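Local coordinates for protein DNA replication initiator (Cdc21/Cdc54) (Methanothermobacter thermautotrophicus, PDB 1LTL) that probably unwinds DNA during replication with energy from ATP, this chain being its N-terminal part, which binds zinc, at residues I44-L49 / L89-S94; S94-V99 / G111-V116; Q180-Q185 / I200-E205. One frame throughout, in Å; residues are numbered along the deposited sequence.

Interaction 1 of 3, residues I44-L49 / L89-S94; sequences IEVDYL and LNIRFS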
ATOM      1  N   ILE A  44     -27.904  13.062  43.740  1.00 64.99           N
ATOM      2  CA  ILE A  44     -29.310  13.395  43.906  1.00 64.59           C
ATOM      3  C   ILE A  44     -29.958  12.067  44.184  1.00 64.25           C
ATOM      4  O   ILE A  44     -30.185  11.286  43.268  1.00 64.85           O
ATOM      5  CB  ILE A  44     -29.904  13.954  42.614  1.00 66.32           C
ATOM      6  CG1 ILE A  44     -29.288  15.324  42.327  1.00 69.07           C
ATOM      7  CG2 ILE A  44     -31.429  13.996  42.702  1.00 65.38           C
ATOM      8  CD1 ILE A  44     -29.785  15.967  41.043  1.00 70.51           C
ATOM      9  N   GLU A  45     -30.257  11.803  45.444  1.00 63.56           N
ATOM     10  CA  GLU A  45     -30.851  10.529  45.837  1.00 64.18           C
ATOM     11  C   GLU A  45     -32.347  10.346  45.540  1.00 63.66           C
ATOM     12  O   GLU A  45     -33.123  11.253  45.773  1.00 65.37           O
ATOM     13  CB  GLU A  45     -30.603  10.362  47.312  1.00 63.85           C
ATOM     14  CG  GLU A  45     -31.193   9.158  47.901  1.00 66.50           C
ATOM     15  CD  GLU A  45     -30.867   9.110  49.357  1.00 69.87           C
ATOM     16  OE1 GLU A  45     -29.659   9.246  49.691  1.00 69.98           O
ATOM     17  OE2 GLU A  45     -31.810   8.946  50.162  1.00 72.40           O
ATOM     18  N   VAL A  46     -32.758   9.187  45.027  1.00 63.02           N
ATOM     19  CA  VAL A  46     -34.187   8.966  44.762  1.00 63.15           C
ATOM     20  C   VAL A  46     -34.672   7.642  45.333  1.00 63.88           C
ATOM     21  O   VAL A  46     -34.023   6.613  45.172  1.00 64.03           O
ATOM     22  CB  VAL A  46     -34.543   9.014  43.250  1.00 61.84           C
ATOM     23  CG1 VAL A  46     -34.018  10.290  42.641  1.00 61.88           C
ATOM     24  CG2 VAL A  46     -34.009   7.807  42.538  1.00 61.82           C
ATOM     25  N   ASP A  47     -35.814   7.669  46.008  1.00 65.07           N
ATOM     26  CA  ASP A  47     -36.350   6.457  46.604  1.00 66.10           C
ATOM     27  C   ASP A  47     -37.020   5.564  45.572  1.00 66.26           C
ATOM     28  O   ASP A  47     -37.952   5.976  44.883  1.00 65.81           O
ATOM     29  CB  ASP A  47     -37.352   6.799  47.700  1.00 67.42           C
ATOM     30  CG  ASP A  47     -37.714   5.598  48.537  1.00 69.46           C
ATOM     31  OD1 ASP A  47     -38.294   4.634  47.990  1.00 69.33           O
ATOM     32  OD2 ASP A  47     -37.408   5.612  49.747  1.00 71.89           O
ATOM     33  N   TYR A  48     -36.538   4.332  45.477  1.00 66.60           N
ATOM     34  CA  TYR A  48     -37.080   3.362  44.539  1.00 66.54           C
ATOM     35  C   TYR A  48     -38.608   3.319  44.627  1.00 67.82           C
ATOM     36  O   TYR A  48     -39.293   3.403  43.609  1.00 67.77           O
ATOM     37  CB  TYR A  48     -36.459   1.987  44.831  1.00 64.51           C
ATOM     38  CG  TYR A  48     -36.842   0.902  43.859  1.00 62.74           C
ATOM     39  CD1 TYR A  48     -36.989   1.178  42.499  1.00 60.98           C
ATOM     40  CD2 TYR A  48     -37.068  -0.401  44.296  1.00 61.95           C
ATOM     41  CE1 TYR A  48     -37.356   0.194  41.599  1.00 60.40           C
ATOM     42  CE2 TYR A  48     -37.434  -1.401  43.398  1.00 61.89           C
ATOM     43  CZ  TYR A  48     -37.578  -1.092  42.049  1.00 61.53           C
ATOM     44  OH  TYR A  48     -37.961  -2.063  41.149  1.00 62.90           O
ATOM     45  N   LEU A  49     -39.133   3.214  45.846  1.00 69.47           N
ATOM     46  CA  LEU A  49     -40.578   3.164  46.081  1.00 70.83           C
ATOM     47  C   LEU A  49     -41.311   4.256  45.316  1.00 72.01           C
ATOM     48  O   LEU A  49     -42.328   3.999  44.676  1.00 71.37           O
ATOM     49  CB  LEU A  49     -40.860   3.299  47.577  1.00 70.59           C
ATOM     50  CG  LEU A  49     -40.173   2.214  48.423  1.00 70.95           C
ATOM     51  CD1 LEU A  49     -40.174   2.601  49.898  1.00 71.26           C
ATOM     52  CD2 LEU A  49     -40.882   0.890  48.200  1.00 69.16           C
ATOM     53  N   LEU A  89     -24.911  15.141  37.232  1.00 75.93           N
ATOM     54  CA  LEU A  89     -25.308  14.691  38.553  1.00 69.39           C
ATOM     55  C   LEU A  89     -25.384  13.182  38.642  1.00 65.18           C
ATOM     56  O   LEU A  89     -25.618  12.500  37.651  1.00 65.09           O
ATOM     57  CB  LEU A  89     -26.652  15.290  38.938  1.00 69.22           C
ATOM     58  CG  LEU A  89     -26.507  16.694  39.504  1.00 70.09           C
ATOM     59  CD1 LEU A  89     -27.736  17.509  39.164  1.00 70.91           C
ATOM     60  CD2 LEU A  89     -26.286  16.627  40.996  1.00 69.75           C
ATOM     61  N   ASN A  90     -25.182  12.657  39.838  1.00 58.97           N
ATOM     62  CA  ASN A  90     -25.243  11.230  40.028  1.00 53.66           C
ATOM     63  C   ASN A  90     -26.570  10.855  40.619  1.00 50.98           C
ATOM     64  O   ASN A  90     -26.877  11.252  41.734  1.00 51.55           O
ATOM     65  CB  ASN A  90     -24.155  10.778  40.982  1.00 53.60           C
ATOM     66  CG  ASN A  90     -22.786  10.980  40.426  1.00 52.81           C
ATOM     67  OD1 ASN A  90     -21.825  11.100  41.178  1.00 52.00           O
ATOM     68  ND2 ASN A  90     -22.673  11.004  39.102  1.00 52.56           N
ATOM     69  N   ILE A  91     -27.369  10.095  39.884  1.00 47.55           N
ATOM     70  CA  ILE A  91     -28.641   9.667  40.429  1.00 43.57           C
ATOM     71  C   ILE A  91     -28.384   8.400  41.243  1.00 42.68           C
ATOM     72  O   ILE A  91     -27.880   7.422  40.719  1.00 42.03           O
ATOM     73  CB  ILE A  91     -29.658   9.337  39.333  1.00 41.86           C
ATOM     74  CG1 ILE A  91     -30.047  10.585  38.551  1.00 42.07           C
ATOM     75  CG2 ILE A  91     -30.902   8.792  39.968  1.00 40.92           C
ATOM     76  CD1 ILE A  91     -28.995  11.107  37.629  1.00 41.77           C
ATOM     77  N   ARG A  92     -28.706   8.412  42.527  1.00 42.33           N
ATOM     78  CA  ARG A  92     -28.487   7.217  43.325  1.00 43.06           C
ATOM     79  C   ARG A  92     -29.794   6.709  43.920  1.00 43.21           C
ATOM     80  O   ARG A  92     -30.436   7.418  44.686  1.00 44.03           O
ATOM     81  CB  ARG A  92     -27.505   7.503  44.451  1.00 42.57           C
ATOM     82  CG  ARG A  92     -26.220   8.065  43.957  1.00 42.39           C
ATOM     83  CD  ARG A  92     -25.192   8.176  45.049  1.00 43.02           C
ATOM     84  NE  ARG A  92     -24.044   8.913  44.532  1.00 45.59           N
ATOM     85  CZ  ARG A  92     -23.107   8.388  43.753  1.00 45.44           C
ATOM     86  NH1 ARG A  92     -23.177   7.111  43.415  1.00 44.28           N
ATOM     87  NH2 ARG A  92     -22.121   9.149  43.293  1.00 46.46           N
ATOM     88  N   PHE A  93     -30.185   5.480  43.589  1.00 42.28           N
ATOM     89  CA  PHE A  93     -31.428   4.926  44.111  1.00 40.12           C
ATOM     90  C   PHE A  93     -31.313   4.274  45.458  1.00 41.20           C
ATOM     91  O   PHE A  93     -30.367   3.546  45.724  1.00 41.40           O
ATOM     92  CB  PHE A  93     -31.989   3.927  43.134  1.00 37.20           C
ATOM     93  CG  PHE A  93     -32.136   4.478  41.784  1.00 36.23           C
ATOM     94  CD1 PHE A  93     -31.021   4.796  41.040  1.00 35.30           C
ATOM     95  CD2 PHE A  93     -33.387   4.750  41.271  1.00 37.90           C
ATOM     96  CE1 PHE A  93     -31.150   5.385  39.798  1.00 37.46           C
ATOM     97  CE2 PHE A  93     -33.534   5.344  40.020  1.00 39.02           C
ATOM     98  CZ  PHE A  93     -32.413   5.661  39.285  1.00 38.62           C
ATOM     99  N   SER A  94     -32.290   4.536  46.317  1.00 43.56           N
ATOM    100  CA  SER A  94     -32.286   3.940  47.646  1.00 45.59           C
ATOM    101  C   SER A  94     -33.439   2.951  47.839  1.00 45.82           C
ATOM    102  O   SER A  94     -34.508   3.109  47.255  1.00 44.13           O
ATOM    103  CB  SER A  94     -32.361   5.026  48.709  1.00 46.70           C
ATOM    104  OG  SER A  94     -32.271   4.446  50.003  1.00 48.85           O
TER
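The two-stranded parallel sheet of the MCM N-terminal domain is built here, with Ile44, Glu45, Val46 and Asp47 set in register against Ile91, Arg92, Phe93 and Ser94. Between the strands the chain runs through helices 48-54, 58-64 and 66-77, a helical crossover that returns it in the same direction. The backbone ladder steps from strand to strand: Ile44 N gives to Asn90 O, Val46 N to Arg92 O at 2.9 Å, and Ser94 N to Val46 O. Arg92 N to Ile44 O is weak, at 3.3 Å. Beyond the last strand pair, Tyr48 N gives to Ser94 O at 3.0 Å, so the ladder runs on into the first turn of helix 48-54.

On the face carrying Ile44, Val46, Ile91 and Phe93 the contact is apolar. Val46 and Phe93 lie side by side and point the same way. Val46 CG2, held between its own backbone N and carbonyl carbon, sits over one face of the Phe93 ring, 3.4 Å from CD2. The side chain of Ile44 crosses that of Leu89 at about a right angle, though the fine fit of the two is doubtful. Helices 25-37 and 66-77 cover this end through Ala34 and Ile77.

The other face, with Glu45, Arg92 and Ser94, is polar. The Arg92 guanidinium reaches out of the sheet to a salt bridge with Asp207 and to Asn242 O, while its NE bonds Ser43 OG in the partner strand. Asn90 CB lies 3.4 Å above one face of that guanidinium, toward the rim. At the far end Asp47 is the N-cap of helix 48-54, its CG anti to the backbone N (chi1 -168°) and its OD1 accepting a weak bond from Leu49 N.

Interaction 2 of 3, residues S94-V99 / G111-V116; sequences SGISNV and GKFVAV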
ATOM      1  N   SER A  94     -32.290   4.536  46.317  1.00 43.56           N
ATOM      2  CA  SER A  94     -32.286   3.940  47.646  1.00 45.59           C
ATOM      3  C   SER A  94     -33.439   2.951  47.839  1.00 45.82           C
ATOM      4  O   SER A  94     -34.508   3.109  47.255  1.00 44.13           O
ATOM      5  CB  SER A  94     -32.361   5.026  48.709  1.00 46.70           C
ATOM      6  OG  SER A  94     -32.271   4.446  50.003  1.00 48.85           O
ATOM      7  N   GLY A  95     -33.206   1.937  48.668  1.00 47.21           N
ATOM      8  CA  GLY A  95     -34.222   0.936  48.913  1.00 49.57           C
ATOM      9  C   GLY A  95     -34.549   0.133  47.665  1.00 51.53           C
ATOM     10  O   GLY A  95     -35.581   0.340  47.011  1.00 51.42           O
ATOM     11  N   ILE A  96     -33.659  -0.785  47.319  1.00 52.74           N
ATOM     12  CA  ILE A  96     -33.870  -1.616  46.151  1.00 53.35           C
ATOM     13  C   ILE A  96     -34.305  -2.989  46.616  1.00 53.41           C
ATOM     14  O   ILE A  96     -33.644  -3.621  47.443  1.00 53.20           O
ATOM     15  CB  ILE A  96     -32.583  -1.703  45.289  1.00 54.05           C
ATOM     16  CG1 ILE A  96     -32.339  -0.354  44.622  1.00 53.17           C
ATOM     17  CG2 ILE A  96     -32.727  -2.756  44.194  1.00 55.46           C
ATOM     18  CD1 ILE A  96     -33.415   0.032  43.638  1.00 50.06           C
ATOM     19  N   SER A  97     -35.441  -3.430  46.090  1.00 54.02           N
ATOM     20  CA  SER A  97     -36.018  -4.724  46.440  1.00 54.85           C
ATOM     21  C   SER A  97     -35.198  -5.899  45.911  1.00 54.63           C
ATOM     22  O   SER A  97     -35.151  -6.971  46.531  1.00 55.07           O
ATOM     23  CB  SER A  97     -37.440  -4.803  45.891  1.00 55.33           C
ATOM     24  OG  SER A  97     -37.453  -4.429  44.525  1.00 56.46           O
ATOM     25  N   ASN A  98     -34.552  -5.685  44.766  1.00 52.76           N
ATOM     26  CA  ASN A  98     -33.739  -6.716  44.119  1.00 50.18           C
ATOM     27  C   ASN A  98     -32.481  -7.046  44.910  1.00 47.79           C
ATOM     28  O   ASN A  98     -31.374  -6.839  44.437  1.00 48.33           O
ATOM     29  CB  ASN A  98     -33.346  -6.262  42.716  1.00 50.42           C
ATOM     30  CG  ASN A  98     -32.795  -7.387  41.879  1.00 50.63           C
ATOM     31  OD1 ASN A  98     -32.216  -7.168  40.822  1.00 51.30           O
ATOM     32  ND2 ASN A  98     -32.986  -8.609  42.345  1.00 52.09           N
ATOM     33  N   VAL A  99     -32.654  -7.573  46.114  1.00 45.25           N
ATOM     34  CA  VAL A  99     -31.512  -7.914  46.949  1.00 43.43           C
ATOM     35  C   VAL A  99     -31.051  -9.350  46.708  1.00 42.20           C
ATOM     36  O   VAL A  99     -31.784 -10.314  46.951  1.00 42.89           O
ATOM     37  CB  VAL A  99     -31.854  -7.714  48.435  1.00 43.63           C
ATOM     38  CG1 VAL A  99     -33.281  -8.195  48.698  1.00 45.45           C
ATOM     39  CG2 VAL A  99     -30.861  -8.468  49.319  1.00 41.90           C
ATOM     40  N   GLY A 111     -24.734  -6.878  34.373  1.00 22.78           N
ATOM     41  CA  GLY A 111     -25.409  -5.770  33.727  1.00 23.73           C
ATOM     42  C   GLY A 111     -26.691  -5.381  34.446  1.00 25.36           C
ATOM     43  O   GLY A 111     -27.352  -4.430  34.052  1.00 26.01           O
ATOM     44  N   LYS A 112     -27.025  -6.090  35.520  1.00 26.21           N
ATOM     45  CA  LYS A 112     -28.249  -5.830  36.274  1.00 27.60           C
ATOM     46  C   LYS A 112     -28.027  -5.004  37.528  1.00 29.65           C
ATOM     47  O   LYS A 112     -26.931  -4.983  38.093  1.00 30.08           O
ATOM     48  CB  LYS A 112     -28.898  -7.150  36.696  1.00 27.93           C
ATOM     49  CG  LYS A 112     -29.080  -8.162  35.598  1.00 27.41           C
ATOM     50  CD  LYS A 112     -30.073  -7.679  34.581  1.00 28.73           C
ATOM     51  CE  LYS A 112     -30.341  -8.753  33.564  1.00 30.92           C
ATOM     52  NZ  LYS A 112     -31.216  -8.205  32.505  1.00 34.01           N
ATOM     53  N   PHE A 113     -29.089  -4.360  37.996  1.00 31.51           N
ATOM     54  CA  PHE A 113     -28.986  -3.540  39.193  1.00 32.68           C
ATOM     55  C   PHE A 113     -29.200  -4.425  40.414  1.00 31.97           C
ATOM     56  O   PHE A 113     -30.288  -4.935  40.616  1.00 33.82           O
ATOM     57  CB  PHE A 113     -30.039  -2.434  39.134  1.00 33.67           C
ATOM     58  CG  PHE A 113     -29.625  -1.168  39.825  1.00 36.69           C
ATOM     59  CD1 PHE A 113     -28.448  -0.514  39.470  1.00 36.72           C
ATOM     60  CD2 PHE A 113     -30.412  -0.625  40.834  1.00 37.35           C
ATOM     61  CE1 PHE A 113     -28.072   0.657  40.113  1.00 37.88           C
ATOM     62  CE2 PHE A 113     -30.040   0.547  41.480  1.00 36.90           C
ATOM     63  CZ  PHE A 113     -28.874   1.190  41.124  1.00 37.46           C
ATOM     64  N   VAL A 114     -28.172  -4.631  41.228  1.00 30.45           N
ATOM     65  CA  VAL A 114     -28.359  -5.484  42.392  1.00 28.96           C
ATOM     66  C   VAL A 114     -28.127  -4.771  43.700  1.00 29.23           C
ATOM     67  O   VAL A 114     -27.753  -3.601  43.737  1.00 30.89           O
ATOM     68  CB  VAL A 114     -27.451  -6.717  42.355  1.00 27.45           C
ATOM     69  CG1 VAL A 114     -27.671  -7.462  41.062  1.00 28.76           C
ATOM     70  CG2 VAL A 114     -26.011  -6.314  42.513  1.00 26.81           C
ATOM     71  N   ALA A 115     -28.356  -5.489  44.784  1.00 28.46           N
ATOM     72  CA  ALA A 115     -28.182  -4.933  46.107  1.00 27.40           C
ATOM     73  C   ALA A 115     -27.742  -6.118  46.921  1.00 26.63           C
ATOM     74  O   ALA A 115     -28.470  -7.092  47.035  1.00 27.59           O
ATOM     75  CB  ALA A 115     -29.486  -4.383  46.616  1.00 26.47           C
ATOM     76  N   VAL A 116     -26.552  -6.006  47.487  1.00 24.47           N
ATOM     77  CA  VAL A 116     -25.929  -7.070  48.224  1.00 24.37           C
ATOM     78  C   VAL A 116     -25.497  -6.631  49.582  1.00 27.00           C
ATOM     79  O   VAL A 116     -24.926  -5.557  49.707  1.00 28.50           O
ATOM     80  CB  VAL A 116     -24.667  -7.492  47.501  1.00 24.41           C
ATOM     81  CG1 VAL A 116     -23.935  -8.535  48.303  1.00 25.12           C
ATOM     82  CG2 VAL A 116     -25.003  -7.955  46.095  1.00 21.97           C
TER
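Ala115 O is approached by Val99 CA at 3.2 Å in a CA-H...O contact, with the angle at H 138°. Val99 CG2, anti to its own backbone N, packs beside the same oxygen at 3.6 Å. A hydrogen bond from Val99 N to Ser97 O, 2.6 Å long, closes an inverse gamma turn centred on Asn98, and Asn98 and Val99 of this turn meet Ala115 on the facing strand. Asn98 O lies 3.3 Å from Ala115 N. On the strand, the methyl of Ala115 is directed at the loop and packs near Asn98 O and Val99 CA.

The loop that carries these groups leaves strand 90-94, the second strand of the parallel pair in the N-terminal domain. Strand 113-137, which it meets, is the opening strand of the OB fold, so the contact lays the connection between the two against the barrel's own first strand. Beside the turn the packing becomes purely apolar. The side chain of Ile96 crosses that of Phe113 at about a right angle, and its CG1, anti to the carbonyl carbon (chi1 -70°), and CD1 both reach ring atom CE2 of Phe113, CG1 at 4.0 Å. Ile96 CB also stands 4.3 Å from Ala115 CB, placing the isoleucine across both residues. Thr221 of strand 217-229 touches Ile96, Phe113 and Ala115, and Tyr48 of helix 48-54 packs on Ile96 from the N-terminal domain. Further back along the chain, Lys112 sends its amine to a salt bridge with Glu64. Next to Ile96, the side-chain carbon CB of Asn98 lies 3.9 Å from Phe113 O.

Interaction 3 of 3, residues Q180-Q185 / I200-E205; sequences QTLKLQ and ITVVLE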
ATOM      1  N   GLN A 180     -12.318   4.206  43.840  1.00 25.78           N
ATOM      2  CA  GLN A 180     -11.783   3.454  44.959  1.00 26.42           C
ATOM      3  C   GLN A 180     -12.285   2.037  44.993  1.00 27.39           C
ATOM      4  O   GLN A 180     -13.419   1.758  44.605  1.00 28.80           O
ATOM      5  CB  GLN A 180     -12.121   4.132  46.267  1.00 25.91           C
ATOM      6  CG  GLN A 180     -11.706   3.332  47.461  1.00 26.04           C
ATOM      7  CD  GLN A 180     -11.988   4.086  48.716  1.00 27.20           C
ATOM      8  OE1 GLN A 180     -12.854   4.964  48.736  1.00 29.80           O
ATOM      9  NE2 GLN A 180     -11.273   3.758  49.781  1.00 26.52           N
ATOM     10  N   THR A 181     -11.439   1.144  45.487  1.00 26.84           N
ATOM     11  CA  THR A 181     -11.771  -0.263  45.533  1.00 27.87           C
ATOM     12  C   THR A 181     -11.839  -0.850  46.923  1.00 29.39           C
ATOM     13  O   THR A 181     -11.029  -0.519  47.783  1.00 31.09           O
ATOM     14  CB  THR A 181     -10.730  -1.043  44.750  1.00 27.51           C
ATOM     15  OG1 THR A 181     -11.046  -0.966  43.365  1.00 29.96           O
ATOM     16  CG2 THR A 181     -10.700  -2.480  45.166  1.00 31.80           C
ATOM     17  N   LEU A 182     -12.801  -1.729  47.164  1.00 30.00           N
ATOM     18  CA  LEU A 182     -12.847  -2.375  48.469  1.00 30.37           C
ATOM     19  C   LEU A 182     -13.457  -3.737  48.322  1.00 30.02           C
ATOM     20  O   LEU A 182     -14.154  -4.000  47.349  1.00 29.30           O
ATOM     21  CB  LEU A 182     -13.621  -1.539  49.480  1.00 30.74           C
ATOM     22  CG  LEU A 182     -15.136  -1.615  49.565  1.00 32.69           C
ATOM     23  CD1 LEU A 182     -15.586  -0.511  50.510  1.00 35.40           C
ATOM     24  CD2 LEU A 182     -15.775  -1.417  48.222  1.00 35.25           C
ATOM     25  N   LYS A 183     -13.142  -4.607  49.276  1.00 31.49           N
ATOM     26  CA  LYS A 183     -13.645  -5.976  49.317  1.00 32.20           C
ATOM     27  C   LYS A 183     -14.857  -6.055  50.235  1.00 32.18           C
ATOM     28  O   LYS A 183     -14.815  -5.587  51.368  1.00 31.45           O
ATOM     29  CB  LYS A 183     -12.571  -6.931  49.844  1.00 32.75           C
ATOM     30  CG  LYS A 183     -11.637  -7.475  48.791  1.00 35.94           C
ATOM     31  CD  LYS A 183     -12.436  -8.147  47.680  1.00 40.57           C
ATOM     32  CE  LYS A 183     -11.542  -8.690  46.570  1.00 41.45           C
ATOM     33  NZ  LYS A 183     -10.817  -7.586  45.889  1.00 45.56           N
ATOM     34  N   LEU A 184     -15.930  -6.649  49.737  1.00 32.47           N
ATOM     35  CA  LEU A 184     -17.145  -6.802  50.507  1.00 35.16           C
ATOM     36  C   LEU A 184     -17.313  -8.276  50.831  1.00 38.34           C
ATOM     37  O   LEU A 184     -17.458  -9.090  49.930  1.00 38.68           O
ATOM     38  CB  LEU A 184     -18.342  -6.327  49.694  1.00 33.16           C
ATOM     39  CG  LEU A 184     -19.666  -6.472  50.428  1.00 32.03           C
ATOM     40  CD1 LEU A 184     -19.669  -5.559  51.646  1.00 27.81           C
ATOM     41  CD2 LEU A 184     -20.824  -6.147  49.490  1.00 31.46           C
ATOM     42  N   GLN A 185     -17.305  -8.619  52.114  1.00 43.79           N
ATOM     43  CA  GLN A 185     -17.439 -10.009  52.556  1.00 47.55           C
ATOM     44  C   GLN A 185     -18.877 -10.335  52.895  1.00 50.25           C
ATOM     45  O   GLN A 185     -19.599  -9.495  53.434  1.00 50.30           O
ATOM     46  CB  GLN A 185     -16.572 -10.227  53.784  1.00 48.30           C
ATOM     47  CG  GLN A 185     -16.675 -11.581  54.411  1.00 49.88           C
ATOM     48  CD  GLN A 185     -15.980 -11.604  55.757  1.00 52.20           C
ATOM     49  OE1 GLN A 185     -16.541 -11.160  56.769  1.00 53.76           O
ATOM     50  NE2 GLN A 185     -14.735 -12.088  55.775  1.00 51.78           N
ATOM     51  N   ILE A 200     -16.415 -10.103  47.443  1.00 39.49           N
ATOM     52  CA  ILE A 200     -16.518  -9.603  46.091  1.00 33.60           C
ATOM     53  C   ILE A 200     -16.007  -8.179  46.050  1.00 31.81           C
ATOM     54  O   ILE A 200     -16.105  -7.463  47.035  1.00 33.08           O
ATOM     55  CB  ILE A 200     -17.944  -9.626  45.579  1.00 30.76           C
ATOM     56  CG1 ILE A 200     -17.916  -9.464  44.064  1.00 29.07           C
ATOM     57  CG2 ILE A 200     -18.750  -8.513  46.214  1.00 28.96           C
ATOM     58  CD1 ILE A 200     -19.232  -9.619  43.435  1.00 27.00           C
ATOM     59  N   THR A 201     -15.467  -7.750  44.918  1.00 28.92           N
ATOM     60  CA  THR A 201     -14.946  -6.395  44.849  1.00 25.17           C
ATOM     61  C   THR A 201     -15.987  -5.342  44.558  1.00 22.14           C
ATOM     62  O   THR A 201     -16.877  -5.529  43.732  1.00 21.45           O
ATOM     63  CB  THR A 201     -13.832  -6.288  43.808  1.00 26.00           C
ATOM     64  OG1 THR A 201     -12.658  -6.937  44.305  1.00 29.73           O
ATOM     65  CG2 THR A 201     -13.504  -4.857  43.529  1.00 25.20           C
ATOM     66  N   VAL A 202     -15.878  -4.228  45.264  1.00 20.01           N
ATOM     67  CA  VAL A 202     -16.794  -3.131  45.037  1.00 21.41           C
ATOM     68  C   VAL A 202     -15.982  -1.925  44.603  1.00 20.34           C
ATOM     69  O   VAL A 202     -14.893  -1.666  45.117  1.00 21.84           O
ATOM     70  CB  VAL A 202     -17.634  -2.793  46.298  1.00 22.20           C
ATOM     71  CG1 VAL A 202     -18.496  -1.560  46.059  1.00 19.87           C
ATOM     72  CG2 VAL A 202     -18.518  -3.969  46.629  1.00 24.86           C
ATOM     73  N   VAL A 203     -16.511  -1.209  43.625  1.00 18.37           N
ATOM     74  CA  VAL A 203     -15.849  -0.043  43.115  1.00 18.91           C
ATOM     75  C   VAL A 203     -16.655   1.175  43.450  1.00 20.75           C
ATOM     76  O   VAL A 203     -17.814   1.297  43.058  1.00 21.44           O
ATOM     77  CB  VAL A 203     -15.705  -0.117  41.607  1.00 18.58           C
ATOM     78  CG1 VAL A 203     -15.296   1.225  41.063  1.00 16.80           C
ATOM     79  CG2 VAL A 203     -14.687  -1.173  41.253  1.00 17.30           C
ATOM     80  N   LEU A 204     -16.034   2.089  44.177  1.00 21.66           N
ATOM     81  CA  LEU A 204     -16.713   3.307  44.560  1.00 22.19           C
ATOM     82  C   LEU A 204     -16.092   4.481  43.833  1.00 23.57           C
ATOM     83  O   LEU A 204     -14.872   4.631  43.816  1.00 23.87           O
ATOM     84  CB  LEU A 204     -16.589   3.505  46.064  1.00 20.94           C
ATOM     85  CG  LEU A 204     -17.252   2.503  46.998  1.00 21.87           C
ATOM     86  CD1 LEU A 204     -16.983   2.947  48.433  1.00 24.70           C
ATOM     87  CD2 LEU A 204     -18.746   2.420  46.744  1.00 21.26           C
ATOM     88  N   GLU A 205     -16.922   5.321  43.234  1.00 24.42           N
ATOM     89  CA  GLU A 205     -16.385   6.476  42.540  1.00 25.96           C
ATOM     90  C   GLU A 205     -17.070   7.787  42.904  1.00 28.13           C
ATOM     91  O   GLU A 205     -18.120   7.802  43.534  1.00 28.80           O
ATOM     92  CB  GLU A 205     -16.454   6.258  41.041  1.00 24.72           C
ATOM     93  CG  GLU A 205     -15.773   4.989  40.595  1.00 23.00           C
ATOM     94  CD  GLU A 205     -15.674   4.922  39.100  1.00 23.33           C
ATOM     95  OE1 GLU A 205     -16.629   5.422  38.442  1.00 20.31           O
ATOM     96  OE2 GLU A 205     -14.662   4.365  38.592  1.00 21.61           O
TER
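Six backbone hydrogen bonds grip the two strands, two for each of the pairs Gln180 with Leu204, Leu182 with Val202 and Leu184 with Ile200. Val202 N to Leu182 O is 2.7 Å long and nearly straight at 170°, and Leu184 N to Ile200 O, at 2.8 Å, is equally straight. Between them, at the non-hydrogen-bonded pair with Thr201, Lys183 bends over toward Thr201 of the neighbouring strand. Its chain bends at chi2 (-55°) and again at chi4, which brings NZ to donate to Thr201 OG1, a bond whose modelled length of 2.5 Å is doubtful. An alanine in place of Lys183 would probably leave Thr201 OG1 without this donor and strip the covering of the lysine chain from the threonine. On the same face, the methyls Thr181 CG2 and Thr201 CG2 meet at 4.0 Å.

This antiparallel pairing is part of the OB-fold barrel, where strand 175-185 also borders strand 113-137 and strand 199-205 runs parallel to strand 234-243. The face bearing Leu182, Leu184, Ile200, Val202 and Leu204 is buried and largely apolar. Leu182 and Val202 lie side by side, pointing the same way, and Val202 CG2 also reaches Leu184 CB at 3.9 Å. Val218 and Val220 of strand 217-229 pack on Leu184, and Val220 also on Val202. At one end of this face the extended Gln180 chain brings OE1 to Asp210 N and NE2 to Asp124 O.

Interactions 1 and 2 join at Ser94, where the parallel sheet of the N-terminal domain ends and the loop to the OB barrel begins; helix 48-54 lies against that loop, and Phe93 approaches Phe113. Interaction 3 lies within the barrel, linked to interaction 2 by Val116 against Leu184 on neighbouring strands. Interactions 1 and 3 are both strand ladders, one parallel and only partly buried, with a polar face tied to its surroundings, the other antiparallel and buried. Interaction 2, also buried, has no clear hydrogen bond across it: its hold comes from apolar side chains and a carbon donor, as a loop lies against a strand.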